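Local atomic coordinates of beta-1,4-galactanase (Humicola insolens, PDB entry 1HJQ), a protein that hydrolyses beta-1,4-galactosidic linkages in type I arabinogalactans, as a family 53 glycoside hydrolase. Residues Leu226-Ser229 with Leu230-Val234. Residues are numbered along the deposited sequence; the frame is centred on the assembly and turned at random.
Sequences LRRS and LNNMV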
loop_
_atom_site.group_PDB
_atom_site.type_symbol
_atom_site.label_atom_id
_atom_site.label_comp_id
_atom_site.label_asym_id
_atom_site.label_seq_id
_atom_site.Cartn_x
_atom_site.Cartn_y
_atom_site.Cartn_z
ATOM N N LEU A 226 -7.624 15.028 -4.680
ATOM C CA LEU A 226 -7.483 13.978 -3.679
ATOM C C LEU A 226 -8.317 14.417 -2.479
ATOM O O LEU A 226 -9.090 13.643 -1.913
ATOM C CB LEU A 226 -6.015 13.817 -3.266
ATOM C CG LEU A 226 -5.743 12.892 -2.075
ATOM C CD1 LEU A 226 -6.194 11.478 -2.400
ATOM C CD2 LEU A 226 -4.262 12.911 -1.740
ATOM N N ARG A 227 -8.152 15.680 -2.116
ATOM C CA ARG A 227 -8.869 16.280 -1.004
ATOM C C ARG A 227 -10.376 16.099 -1.157
ATOM O O ARG A 227 -11.063 15.679 -0.222
ATOM C CB ARG A 227 -8.535 17.766 -0.941
ATOM C CG ARG A 227 -9.380 18.568 0.010
ATOM C CD ARG A 227 -8.628 18.893 1.269
ATOM N NE ARG A 227 -9.351 19.904 2.031
ATOM C CZ ARG A 227 -9.475 21.173 1.657
ATOM N NH1 ARG A 227 -8.915 21.600 0.528
ATOM N NH2 ARG A 227 -10.180 22.011 2.405
ATOM N N ARG A 228 -10.884 16.427 -2.337
ATOM C CA ARG A 228 -12.306 16.303 -2.610
ATOM C C ARG A 228 -12.750 14.856 -2.641
ATOM O O ARG A 228 -13.783 14.501 -2.082
ATOM C CB ARG A 228 -12.649 16.946 -3.954
ATOM C CG ARG A 228 -14.089 16.722 -4.384
ATOM C CD ARG A 228 -14.376 17.486 -5.656
ATOM N NE ARG A 228 -15.075 18.761 -5.449
ATOM C CZ ARG A 228 -14.807 19.651 -4.493
ATOM N NH1 ARG A 228 -13.844 19.439 -3.597
ATOM N NH2 ARG A 228 -15.497 20.785 -4.453
ATOM N N SER A 229 -11.960 14.028 -3.312
ATOM C CA SER A 229 -12.269 12.616 -3.448
ATOM C C SER A 229 -12.402 11.959 -2.082
ATOM O O SER A 229 -13.387 11.271 -1.814
ATOM C CB SER A 229 -11.187 11.924 -4.273
ATOM O OG SER A 229 -11.581 10.614 -4.612
ATOM N N LEU A 230 -11.419 12.184 -1.217
ATOM C CA LEU A 230 -11.453 11.612 0.120
ATOM C C LEU A 230 -12.709 12.055 0.869
ATOM O O LEU A 230 -13.400 11.231 1.466
ATOM C CB LEU A 230 -10.202 12.014 0.911
ATOM C CG LEU A 230 -8.885 11.581 0.265
ATOM C CD1 LEU A 230 -7.715 11.951 1.151
ATOM C CD2 LEU A 230 -8.912 10.086 0.018
ATOM N N ASN A 231 -13.006 13.352 0.833
ATOM C CA ASN A 231 -14.190 13.865 1.509
ATOM C C ASN A 231 -15.452 13.210 0.979
ATOM O O ASN A 231 -16.336 12.840 1.758
ATOM C CB ASN A 231 -14.297 15.378 1.349
ATOM C CG ASN A 231 -13.458 16.129 2.367
ATOM O OD1 ASN A 231 -13.680 16.010 3.575
ATOM N ND2 ASN A 231 -12.491 16.907 1.887
ATOM N N ASN A 232 -15.529 13.057 -0.342
ATOM C CA ASN A 232 -16.692 12.428 -0.958
ATOM C C ASN A 232 -16.831 10.972 -0.518
ATOM O O ASN A 232 -17.927 10.510 -0.194
ATOM C CB ASN A 232 -16.597 12.481 -2.484
ATOM C CG ASN A 232 -16.698 13.890 -3.035
ATOM O OD1 ASN A 232 -17.086 14.822 -2.333
ATOM N ND2 ASN A 232 -16.359 14.048 -4.308
ATOM N N MET A 233 -15.711 10.256 -0.513
ATOM C CA MET A 233 -15.688 8.850 -0.119
ATOM C C MET A 233 -16.135 8.695 1.331
ATOM O O MET A 233 -17.038 7.908 1.634
ATOM C CB MET A 233 -14.274 8.280 -0.291
ATOM C CG MET A 233 -13.781 8.246 -1.734
ATOM S SD MET A 233 -12.007 7.875 -1.874
ATOM C CE MET A 233 -11.910 6.303 -0.966
ATOM N N VAL A 234 -15.494 9.455 2.217
ATOM C CA VAL A 234 -15.803 9.420 3.644
ATOM C C VAL A 234 -17.271 9.736 3.946
ATOM O O VAL A 234 -17.943 8.983 4.649
ATOM C CB VAL A 234 -14.907 10.410 4.420
ATOM C CG1 VAL A 234 -15.352 10.489 5.865
ATOM C CG2 VAL A 234 -13.450 9.966 4.339
HETATM O O HOH W 1 -10.775 18.797 4.188
#
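Leu230 N donates to Leu226 O at 2.8 Å in a nearly straight bond, the straightest of the four i to i+4 bonds between 226-229 and 230-234. Met233 N to Ser229 O and Asn232 N to Arg228 O follow the same pattern, while Asn231 N to Arg227 O is longer, at 3.2 Å. That last carbonyl has a second donor: Asn231, whose CG is anti to its carbonyl carbon (chi1 -83°), brings ND2 back to Arg227 O at 2.8 Å, a bond made weak by its bent 124° angle. Arg227 and Asn231 run side by side in the same direction, guanidinium and amide planes 68° apart, and a water lies between Arg227 NE and the Asn231 amide. It sits in plane at the guanidinium edge, accepting from Arg227 NE at 2.8 Å and, weakly, from Asn231 ND2. One residue further on, the Asn232 amide rests against the aliphatic part of Arg228, Asn232 ND2 coming 3.5 Å from Arg228 CG. Ser229 OG lies 3.9 Å from Met233 SD, but its hydrogen bond is with Gly182 O.

On the buried face the CD1 methyl of Leu226 lies against the branched end of Leu230, 3.8 Å from Leu230 CG. An alanine in place of Leu230 would probably leave Leu226 CD1 without this apolar neighbour and open a gap facing Val241 and Val283.

Helix 223-237 is the connection between strands 208-212 and 240-245 in a beta-alpha-beta unit of the TIM barrel. Leu226 packs on Val243 and Leu230 on Val241 of strand 240-245, and both touch Val283 of helix 270-286, whereas Ser229, Asn232 and Met233 touch Trp185 of helix 185-198, wedging the helix between its two neighbours around the barrel.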